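Local coordinates for glycosyl hydrolase family 2, TIM barrel domain protein (Parabacteroides merdae ATCC 43184, PDB 6DXU), which probably hydrolyses beta-glucuronides, as a family 2 glycoside hydrolase (beta-glucuronidase) of a human gut bacterium, at residues 184-193 with 333-344; 353-361 with 625-633. All coordinates share one frame; numbering follows the deposited sequence.

Contact 1: residues 184-193 with 333-344; sequences FNIYGGLYRY and HEDHAGVAQAMT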
loop_
_atom_site.group_PDB
_atom_site.type_symbol
_atom_site.label_atom_id
_atom_site.label_comp_id
_atom_site.label_asym_id
_atom_site.label_seq_id
_atom_site.Cartn_x
_atom_site.Cartn_y
_atom_site.Cartn_z
ATOM N N PHE D 184 29.340 6.995 17.770
ATOM C CA PHE D 184 30.060 6.121 16.847
ATOM C C PHE D 184 29.395 6.246 15.485
ATOM O O PHE D 184 28.251 6.690 15.378
ATOM C CB PHE D 184 30.100 4.652 17.320
ATOM C CG PHE D 184 28.738 3.974 17.424
ATOM C CD1 PHE D 184 27.994 4.056 18.594
ATOM C CD2 PHE D 184 28.231 3.231 16.366
ATOM C CE1 PHE D 184 26.762 3.428 18.698
ATOM C CE2 PHE D 184 26.980 2.602 16.457
ATOM C CZ PHE D 184 26.250 2.706 17.625
ATOM N N ASN D 185 30.133 5.873 14.445
ATOM C CA ASN D 185 29.604 5.943 13.091
ATOM C C ASN D 185 28.623 4.815 12.840
ATOM O O ASN D 185 28.901 3.653 13.161
ATOM C CB ASN D 185 30.725 5.848 12.063
ATOM C CG ASN D 185 31.678 7.008 12.151
ATOM O OD1 ASN D 185 31.294 8.146 11.942
ATOM N ND2 ASN D 185 32.924 6.722 12.463
ATOM N N ILE D 186 27.498 5.163 12.221
ATOM C CA ILE D 186 26.518 4.179 11.760
ATOM C C ILE D 186 26.923 3.845 10.331
ATOM O O ILE D 186 26.486 4.471 9.356
ATOM C CB ILE D 186 25.092 4.703 11.866
ATOM C CG1 ILE D 186 24.847 5.169 13.304
ATOM C CG2 ILE D 186 24.085 3.596 11.492
ATOM C CD1 ILE D 186 23.476 5.800 13.501
ATOM N N TYR D 187 27.791 2.860 10.213
ATOM C CA TYR D 187 28.529 2.623 8.984
ATOM C C TYR D 187 27.652 1.970 7.924
ATOM O O TYR D 187 26.615 1.364 8.218
ATOM C CB TYR D 187 29.727 1.731 9.275
ATOM C CG TYR D 187 30.943 2.435 9.817
ATOM C CD1 TYR D 187 31.433 3.601 9.210
ATOM C CD2 TYR D 187 31.662 1.893 10.888
ATOM C CE1 TYR D 187 32.595 4.226 9.687
ATOM C CE2 TYR D 187 32.838 2.510 11.370
ATOM C CZ TYR D 187 33.287 3.666 10.765
ATOM O OH TYR D 187 34.428 4.278 11.224
ATOM N N GLY D 188 28.091 2.071 6.674
ATOM C CA GLY D 188 27.370 1.487 5.559
ATOM C C GLY D 188 28.241 0.511 4.795
ATOM O O GLY D 188 29.466 0.667 4.743
ATOM N N GLY D 189 27.605 -0.514 4.229
ATOM C CA GLY D 189 28.232 -1.381 3.250
ATOM C C GLY D 189 28.357 -2.823 3.714
ATOM O O GLY D 189 27.909 -3.211 4.794
ATOM N N LEU D 190 28.996 -3.621 2.855
ATOM C CA LEU D 190 29.205 -5.052 3.094
ATOM C C LEU D 190 30.459 -5.230 3.950
ATOM O O LEU D 190 31.487 -5.769 3.525
ATOM C CB LEU D 190 29.307 -5.802 1.767
ATOM C CG LEU D 190 27.999 -5.908 0.958
ATOM C CD1 LEU D 190 28.215 -6.543 -0.436
ATOM C CD2 LEU D 190 26.938 -6.686 1.729
ATOM N N TYR D 191 30.362 -4.747 5.192
ATOM C CA TYR D 191 31.553 -4.583 6.013
ATOM C C TYR D 191 31.884 -5.802 6.873
ATOM O O TYR D 191 32.909 -5.788 7.565
ATOM C CB TYR D 191 31.440 -3.331 6.891
ATOM C CG TYR D 191 30.133 -3.110 7.641
ATOM C CD1 TYR D 191 29.503 -1.862 7.619
ATOM C CD2 TYR D 191 29.587 -4.101 8.446
ATOM C CE1 TYR D 191 28.328 -1.632 8.356
ATOM C CE2 TYR D 191 28.417 -3.892 9.172
ATOM C CZ TYR D 191 27.794 -2.657 9.129
ATOM O OH TYR D 191 26.638 -2.452 9.856
ATOM N N ARG D 192 31.069 -6.854 6.837
ATOM C CA ARG D 192 31.469 -8.156 7.352
ATOM C C ARG D 192 31.347 -9.150 6.209
ATOM O O ARG D 192 30.649 -8.894 5.229
ATOM C CB ARG D 192 30.599 -8.627 8.530
ATOM C CG ARG D 192 30.671 -7.745 9.766
ATOM C CD ARG D 192 29.950 -8.439 10.920
ATOM N NE ARG D 192 29.684 -7.509 12.017
ATOM C CZ ARG D 192 28.635 -7.594 12.823
ATOM N NH1 ARG D 192 27.745 -8.565 12.648
ATOM N NH2 ARG D 192 28.477 -6.706 13.794
ATOM N N TYR D 193 32.033 -10.282 6.347
ATOM C CA TYR D 193 32.098 -11.264 5.272
ATOM C C TYR D 193 30.721 -11.643 4.765
ATOM O O TYR D 193 29.784 -11.865 5.539
ATOM C CB TYR D 193 32.798 -12.537 5.735
ATOM C CG TYR D 193 34.276 -12.358 5.971
ATOM C CD1 TYR D 193 35.125 -11.973 4.931
ATOM C CD2 TYR D 193 34.819 -12.541 7.231
ATOM C CE1 TYR D 193 36.486 -11.797 5.149
ATOM C CE2 TYR D 193 36.195 -12.372 7.455
ATOM C CZ TYR D 193 37.010 -12.004 6.414
ATOM O OH TYR D 193 38.367 -11.827 6.628
ATOM N N HIS D 333 34.770 -1.335 19.502
ATOM C CA HIS D 333 33.948 -1.096 18.327
ATOM C C HIS D 333 34.527 -1.865 17.142
ATOM O O HIS D 333 35.733 -2.147 17.085
ATOM C CB HIS D 333 33.879 0.401 17.999
ATOM C CG HIS D 333 32.736 1.114 18.656
ATOM N ND1 HIS D 333 31.418 0.830 18.366
ATOM C CD2 HIS D 333 32.715 2.107 19.576
ATOM C CE1 HIS D 333 30.634 1.619 19.082
ATOM N NE2 HIS D 333 31.397 2.402 19.825
ATOM N N GLU D 334 33.658 -2.229 16.204
ATOM C CA GLU D 334 34.115 -2.789 14.934
ATOM C C GLU D 334 34.517 -1.616 14.062
ATOM O O GLU D 334 33.703 -1.041 13.333
ATOM C CB GLU D 334 33.038 -3.638 14.272
ATOM C CG GLU D 334 32.705 -4.889 15.036
ATOM C CD GLU D 334 31.810 -5.832 14.240
ATOM O OE1 GLU D 334 31.686 -6.999 14.641
ATOM O OE2 GLU D 334 31.274 -5.424 13.189
ATOM N N ASP D 335 35.788 -1.245 14.157
ATOM C CA ASP D 335 36.324 -0.075 13.470
ATOM C C ASP D 335 37.837 -0.194 13.479
ATOM O O ASP D 335 38.408 -0.625 14.483
ATOM C CB ASP D 335 35.878 1.217 14.165
ATOM C CG ASP D 335 36.387 2.468 13.475
ATOM O OD1 ASP D 335 36.143 2.618 12.259
ATOM O OD2 ASP D 335 36.987 3.327 14.163
ATOM N N HIS D 336 38.480 0.140 12.353
ATOM C CA HIS D 336 39.933 0.016 12.275
ATOM C C HIS D 336 40.506 0.978 11.237
ATOM O O HIS D 336 39.823 1.404 10.298
ATOM C CB HIS D 336 40.362 -1.422 11.947
ATOM C CG HIS D 336 41.825 -1.676 12.170
ATOM N ND1 HIS D 336 42.363 -1.848 13.427
ATOM C CD2 HIS D 336 42.863 -1.762 11.303
ATOM C CE1 HIS D 336 43.669 -2.036 13.327
ATOM N NE2 HIS D 336 44.000 -1.987 12.047
ATOM N N ALA D 337 41.772 1.335 11.433
ATOM C CA ALA D 337 42.448 2.249 10.528
ATOM C C ALA D 337 42.384 1.736 9.092
ATOM O O ALA D 337 42.620 0.553 8.826
ATOM C CB ALA D 337 43.911 2.422 10.968
ATOM N N GLY D 338 42.033 2.629 8.175
ATOM C CA GLY D 338 42.036 2.332 6.761
ATOM C C GLY D 338 40.809 1.620 6.219
ATOM O O GLY D 338 40.590 1.655 5.004
ATOM N N VAL D 339 39.994 0.990 7.067
ATOM C CA VAL D 339 38.931 0.104 6.594
ATOM C C VAL D 339 37.594 0.365 7.276
ATOM O O VAL D 339 36.579 -0.217 6.883
ATOM C CB VAL D 339 39.335 -1.372 6.789
ATOM C CG1 VAL D 339 40.597 -1.692 6.023
ATOM C CG2 VAL D 339 39.486 -1.698 8.272
ATOM N N ALA D 340 37.570 1.225 8.297
ATOM C CA ALA D 340 36.340 1.486 9.079
ATOM C C ALA D 340 35.835 0.141 9.594
ATOM O O ALA D 340 36.627 -0.639 10.154
ATOM C CB ALA D 340 35.325 2.283 8.243
ATOM N N GLN D 341 34.554 -0.204 9.402
ATOM C CA GLN D 341 34.031 -1.429 9.998
ATOM C C GLN D 341 34.530 -2.695 9.300
ATOM O O GLN D 341 34.383 -3.788 9.859
ATOM C CB GLN D 341 32.487 -1.405 10.009
ATOM C CG GLN D 341 31.888 -2.565 10.836
ATOM C CD GLN D 341 30.537 -2.222 11.436
ATOM O OE1 GLN D 341 29.993 -1.138 11.208
ATOM N NE2 GLN D 341 29.985 -3.151 12.207
ATOM N N ALA D 342 35.144 -2.583 8.117
ATOM C CA ALA D 342 35.494 -3.752 7.296
ATOM C C ALA D 342 36.799 -4.433 7.748
ATOM O O ALA D 342 37.767 -4.566 6.993
ATOM C CB ALA D 342 35.583 -3.323 5.838
ATOM N N MET D 343 36.802 -4.916 8.988
ATOM C CA MET D 343 37.963 -5.654 9.502
ATOM C C MET D 343 37.979 -7.088 8.988
ATOM O O MET D 343 36.930 -7.724 8.847
ATOM C CB MET D 343 37.960 -5.658 11.026
ATOM C CG MET D 343 38.093 -4.259 11.621
ATOM S SD MET D 343 38.185 -4.267 13.422
ATOM C CE MET D 343 39.807 -5.003 13.682
ATOM N N THR D 344 39.178 -7.602 8.718
ATOM C CA THR D 344 39.338 -8.978 8.288
ATOM C C THR D 344 39.484 -9.897 9.501
ATOM O O THR D 344 39.714 -9.456 10.626
ATOM C CB THR D 344 40.561 -9.138 7.396
ATOM O OG1 THR D 344 41.735 -8.859 8.169
ATOM C CG2 THR D 344 40.469 -8.205 6.173
HETATM O O HOH W 1 28.553 0.859 12.528
HETATM O O HOH W 2 34.342 -7.238 9.383
#

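Contact 2: residues 353-361 with 625-633; sequences RMMKDMGVN and YYVFQSYWT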
loop_
_atom_site.group_PDB
_atom_site.type_symbol
_atom_site.label_atom_id
_atom_site.label_comp_id
_atom_site.label_asym_id
_atom_site.label_seq_id
_atom_site.Cartn_x
_atom_site.Cartn_y
_atom_site.Cartn_z
ATOM N N ARG D 353 43.856 -11.078 20.507
ATOM C CA ARG D 353 45.083 -11.554 21.142
ATOM C C ARG D 353 45.761 -10.444 21.948
ATOM O O ARG D 353 46.261 -10.692 23.054
ATOM C CB ARG D 353 46.022 -12.116 20.074
ATOM C CG ARG D 353 47.434 -12.438 20.586
ATOM C CD ARG D 353 47.468 -13.864 21.100
ATOM N NE ARG D 353 47.370 -13.900 22.553
ATOM C CZ ARG D 353 46.957 -14.952 23.250
ATOM N NH1 ARG D 353 46.916 -14.890 24.574
ATOM N NH2 ARG D 353 46.568 -16.055 22.624
ATOM N N MET D 354 45.797 -9.215 21.406
ATOM C CA MET D 354 46.341 -8.077 22.147
ATOM C C MET D 354 45.586 -7.836 23.449
ATOM O O MET D 354 46.195 -7.506 24.477
ATOM C CB MET D 354 46.287 -6.802 21.300
ATOM C CG MET D 354 47.392 -6.600 20.287
ATOM S SD MET D 354 47.212 -4.940 19.563
ATOM C CE MET D 354 47.743 -3.908 20.913
ATOM N N MET D 355 44.255 -7.941 23.414
ATOM C CA MET D 355 43.464 -7.791 24.634
ATOM C C MET D 355 43.825 -8.846 25.661
ATOM O O MET D 355 44.037 -8.536 26.838
ATOM C CB MET D 355 41.964 -7.909 24.331
ATOM C CG MET D 355 41.371 -6.763 23.636
ATOM S SD MET D 355 39.591 -7.055 23.611
ATOM C CE MET D 355 39.173 -5.775 22.426
ATOM N N LYS D 356 43.829 -10.116 25.247
ATOM C CA LYS D 356 44.144 -11.201 26.174
ATOM C C LYS D 356 45.534 -11.020 26.785
ATOM O O LYS D 356 45.712 -11.152 28.004
ATOM C CB LYS D 356 44.034 -12.540 25.441
ATOM C CG LYS D 356 44.338 -13.751 26.295
ATOM C CD LYS D 356 43.287 -13.949 27.356
ATOM C CE LYS D 356 43.729 -15.079 28.287
ATOM N NZ LYS D 356 42.634 -15.533 29.152
ATOM N N ASP D 357 46.515 -10.650 25.960
ATOM C CA ASP D 357 47.866 -10.391 26.450
ATOM C C ASP D 357 47.916 -9.203 27.400
ATOM O O ASP D 357 48.909 -9.036 28.117
ATOM C CB ASP D 357 48.816 -10.144 25.275
ATOM C CG ASP D 357 49.114 -11.405 24.493
ATOM O OD1 ASP D 357 48.766 -12.505 24.974
ATOM O OD2 ASP D 357 49.686 -11.291 23.390
ATOM N N MET D 358 46.883 -8.367 27.417
ATOM C CA MET D 358 46.819 -7.274 28.372
ATOM C C MET D 358 46.203 -7.692 29.694
ATOM O O MET D 358 46.210 -6.896 30.640
ATOM C CB MET D 358 46.022 -6.097 27.789
ATOM C CG MET D 358 46.300 -4.748 28.449
ATOM S SD MET D 358 45.330 -3.380 27.756
ATOM C CE MET D 358 43.656 -3.770 28.315
ATOM N N GLY D 359 45.666 -8.909 29.778
ATOM C CA GLY D 359 45.012 -9.390 30.980
ATOM C C GLY D 359 43.504 -9.265 31.001
ATOM O O GLY D 359 42.893 -9.548 32.041
ATOM N N VAL D 360 42.881 -8.853 29.889
ATOM C CA VAL D 360 41.427 -8.718 29.854
ATOM C C VAL D 360 40.772 -10.071 30.100
ATOM O O VAL D 360 41.173 -11.090 29.521
ATOM C CB VAL D 360 40.999 -8.129 28.497
ATOM C CG1 VAL D 360 39.467 -8.195 28.305
ATOM C CG2 VAL D 360 41.510 -6.695 28.357
ATOM N N ASN D 361 39.733 -10.090 30.942
ATOM C CA ASN D 361 38.896 -11.287 31.060
ATOM C C ASN D 361 37.417 -11.000 30.815
ATOM O O ASN D 361 36.579 -11.893 31.024
ATOM C CB ASN D 361 39.084 -11.985 32.422
ATOM C CG ASN D 361 38.580 -11.154 33.610
ATOM O OD1 ASN D 361 37.745 -10.262 33.466
ATOM N ND2 ASN D 361 39.108 -11.449 34.800
ATOM N N TYR D 625 48.401 0.937 27.661
ATOM C CA TYR D 625 48.277 -0.511 27.525
ATOM C C TYR D 625 49.115 -1.228 28.572
ATOM O O TYR D 625 48.672 -2.218 29.169
ATOM C CB TYR D 625 48.700 -0.927 26.116
ATOM C CG TYR D 625 48.684 -2.423 25.833
ATOM C CD1 TYR D 625 49.795 -3.207 26.084
ATOM C CD2 TYR D 625 47.557 -3.038 25.289
ATOM C CE1 TYR D 625 49.789 -4.567 25.818
ATOM C CE2 TYR D 625 47.536 -4.390 25.010
ATOM C CZ TYR D 625 48.659 -5.152 25.284
ATOM O OH TYR D 625 48.660 -6.494 25.014
ATOM N N TYR D 626 50.321 -0.722 28.829
ATOM C CA TYR D 626 51.225 -1.394 29.759
ATOM C C TYR D 626 50.807 -1.203 31.205
ATOM O O TYR D 626 51.182 -2.021 32.059
ATOM C CB TYR D 626 52.648 -0.891 29.521
ATOM C CG TYR D 626 53.035 -1.156 28.095
ATOM C CD1 TYR D 626 53.449 -2.422 27.701
ATOM C CD2 TYR D 626 52.893 -0.181 27.127
ATOM C CE1 TYR D 626 53.765 -2.686 26.383
ATOM C CE2 TYR D 626 53.206 -0.436 25.816
ATOM C CZ TYR D 626 53.637 -1.684 25.451
ATOM O OH TYR D 626 53.948 -1.931 24.135
ATOM N N VAL D 627 50.015 -0.168 31.493
ATOM C CA VAL D 627 49.490 -0.015 32.844
ATOM C C VAL D 627 48.571 -1.188 33.172
ATOM O O VAL D 627 48.766 -1.894 34.167
ATOM C CB VAL D 627 48.768 1.333 32.995
ATOM C CG1 VAL D 627 48.310 1.520 34.454
ATOM C CG2 VAL D 627 49.639 2.491 32.520
ATOM N N PHE D 628 47.574 -1.429 32.311
ATOM C CA PHE D 628 46.698 -2.588 32.478
ATOM C C PHE D 628 47.501 -3.880 32.541
ATOM O O PHE D 628 47.296 -4.710 33.431
ATOM C CB PHE D 628 45.686 -2.649 31.329
ATOM C CG PHE D 628 44.503 -1.731 31.496
ATOM C CD1 PHE D 628 43.487 -2.040 32.393
ATOM C CD2 PHE D 628 44.388 -0.573 30.744
ATOM C CE1 PHE D 628 42.392 -1.197 32.541
ATOM C CE2 PHE D 628 43.297 0.267 30.890
ATOM C CZ PHE D 628 42.299 -0.041 31.788
ATOM N N GLN D 629 48.434 -4.065 31.605
ATOM C CA GLN D 629 49.168 -5.324 31.550
ATOM C C GLN D 629 49.953 -5.559 32.834
ATOM O O GLN D 629 50.040 -6.697 33.318
ATOM C CB GLN D 629 50.101 -5.332 30.341
ATOM C CG GLN D 629 50.740 -6.667 30.044
ATOM C CD GLN D 629 51.594 -6.613 28.800
ATOM O OE1 GLN D 629 52.509 -5.797 28.704
ATOM N NE2 GLN D 629 51.300 -7.476 27.836
ATOM N N SER D 630 50.486 -4.485 33.430
ATOM C CA SER D 630 51.307 -4.632 34.634
ATOM C C SER D 630 50.481 -5.051 35.844
ATOM O O SER D 630 51.003 -5.704 36.765
ATOM C CB SER D 630 52.039 -3.321 34.931
ATOM O OG SER D 630 51.144 -2.311 35.367
ATOM N N TYR D 631 49.201 -4.687 35.859
ATOM C CA TYR D 631 48.290 -5.034 36.939
ATOM C C TYR D 631 47.573 -6.356 36.721
ATOM O O TYR D 631 47.179 -6.994 37.699
ATOM C CB TYR D 631 47.237 -3.943 37.107
ATOM C CG TYR D 631 47.605 -2.792 38.016
ATOM C CD1 TYR D 631 48.126 -1.615 37.495
ATOM C CD2 TYR D 631 47.367 -2.858 39.382
ATOM C CE1 TYR D 631 48.417 -0.542 38.306
ATOM C CE2 TYR D 631 47.667 -1.803 40.206
ATOM C CZ TYR D 631 48.193 -0.642 39.659
ATOM O OH TYR D 631 48.488 0.423 40.468
ATOM N N TRP D 632 47.386 -6.778 35.469
ATOM C CA TRP D 632 46.410 -7.809 35.140
ATOM C C TRP D 632 47.009 -9.121 34.644
ATOM O O TRP D 632 46.256 -10.071 34.403
ATOM C CB TRP D 632 45.426 -7.266 34.084
ATOM C CG TRP D 632 44.364 -6.346 34.642
ATOM C CD1 TRP D 632 44.221 -5.939 35.942
ATOM C CD2 TRP D 632 43.287 -5.731 33.912
ATOM N NE1 TRP D 632 43.119 -5.120 36.064
ATOM C CE2 TRP D 632 42.532 -4.972 34.834
ATOM C CE3 TRP D 632 42.889 -5.753 32.572
ATOM C CZ2 TRP D 632 41.385 -4.244 34.458
ATOM C CZ3 TRP D 632 41.752 -5.027 32.197
ATOM C CH2 TRP D 632 41.021 -4.279 33.137
ATOM N N THR D 633 48.327 -9.217 34.481
ATOM C CA THR D 633 48.931 -10.420 33.926
ATOM C C THR D 633 50.041 -10.918 34.842
ATOM O O THR D 633 50.594 -10.163 35.648
ATOM C CB THR D 633 49.507 -10.190 32.525
ATOM O OG1 THR D 633 50.576 -9.236 32.599
ATOM C CG2 THR D 633 48.419 -9.663 31.570
HETATM O O HOH W 3 43.412 -11.331 33.991
#

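Contact 1: residues 184-193 with 333-344
His333 meets Phe184 first: its CE1 sits 3.4 Å from Phe184 CG, over one face of the phenyl ring, the two planes inclined at 36°, while ND1 is hydrogen-bonded to Tyr368. Next comes Glu334, whose OE2 takes Arg192 NE at 2.9 Å on its syn lone pair and in the guanidinium plane. The same oxygen accepts Gln341 NE2 on its anti side, and OE1 is held by Ser371 N; Arg192 in turn has NH2 on Gln369 O, so the buried ion pair is fixed at both ends. Tyr187 OH donates to Asp335 OD1 at 2.6 Å, from above the carboxylate plane, and Arg617 NE forms a salt bridge with OD2. Ala340 lays its CB over one face of the Tyr187 ring, 3.5 Å from CZ, opposite Asn185 CB. Were Tyr187 an alanine, Asp335 OD1 would probably lose this donor and a gap open beside Ala340 and Gln341. Gln341, its CG turned opposite the backbone N (chi1 -171°), extends across one face of Tyr191 and stacks its amide almost parallel to that ring, 8° apart, OE1 lying 3.3 Å from Tyr191 CE1. OE1 also accepts a hydrogen bond from a water, which accepts one from Tyr187 N. Ala342 follows with a CA-H...O contact to Tyr191 O at 3.3 Å, and Thr344, N-cap of helix 345-357, rests its CA against Tyr193 OH, whose polar partner is Glu345. This is a buried domain interface of a family 2 hydrolase: a loop of the sugar-binding domain packed on the loop that follows strand 323-331 of the TIM barrel.

Contact 2: residues 353-361 with 625-633
Met358 fills the space between Tyr625 and Phe628. Its CG lies over one face of the Tyr625 ring, 3.9 Å from the centroid, and SD comes obliquely to 3.3 Å from Tyr625 CD2, a Met-aromatic contact; CG also touches Phe628 CB at 3.6 Å. A chi1 of -159° sends the Met358 chain away from its own N, and the bend at chi3 swings CE toward the Phe628 ring. Two side chains of 625-633 then reach backbone carbonyls of 353-361. Tyr625 OH donates to Met354 O at 2.7 Å, in the carbonyl plane, and Gln629 NE2 donates to Asp357 O at 2.9 Å, nearly straight (168°) but from above that carbonyl's plane. Met358 O, buried by the contact, has no polar partner; Gln629 CA, at 3.5 Å, and Trp632 CB lie against it. Gly359 closes the helix in a Schellman motif; a CB there would strike Trp632 CB, and Thr633 CG2 already presses on Gly359 CA. Further out, Arg353 holds Asp357 OD1 side-on with NE and NH1. The helical segments run at 52° to each other, with Phe628 reaching Ile572 and Leu576 of helix 565-579, and Val360 and Trp632 lying against strand 323-331.

Both segments of contact 1 precede both of contact 2 in the sequence; their centres are 25 Å apart and their nearest atoms about 7 Å apart, without touching. Helix 345-357 joins them: residues 333-344 lead into its start, and its C-terminal part lies in 353-361. Strand 323-331 runs just before that loop and also lies against contact 2, so one beta-alpha unit of the barrel serves both. At one end of the helix, contact 1 brings in the sugar-binding domain; at the other, contact 2 brings in helix 623-632, far along the sequence. Together they tie this unit to a neighbouring domain and to a much later helix.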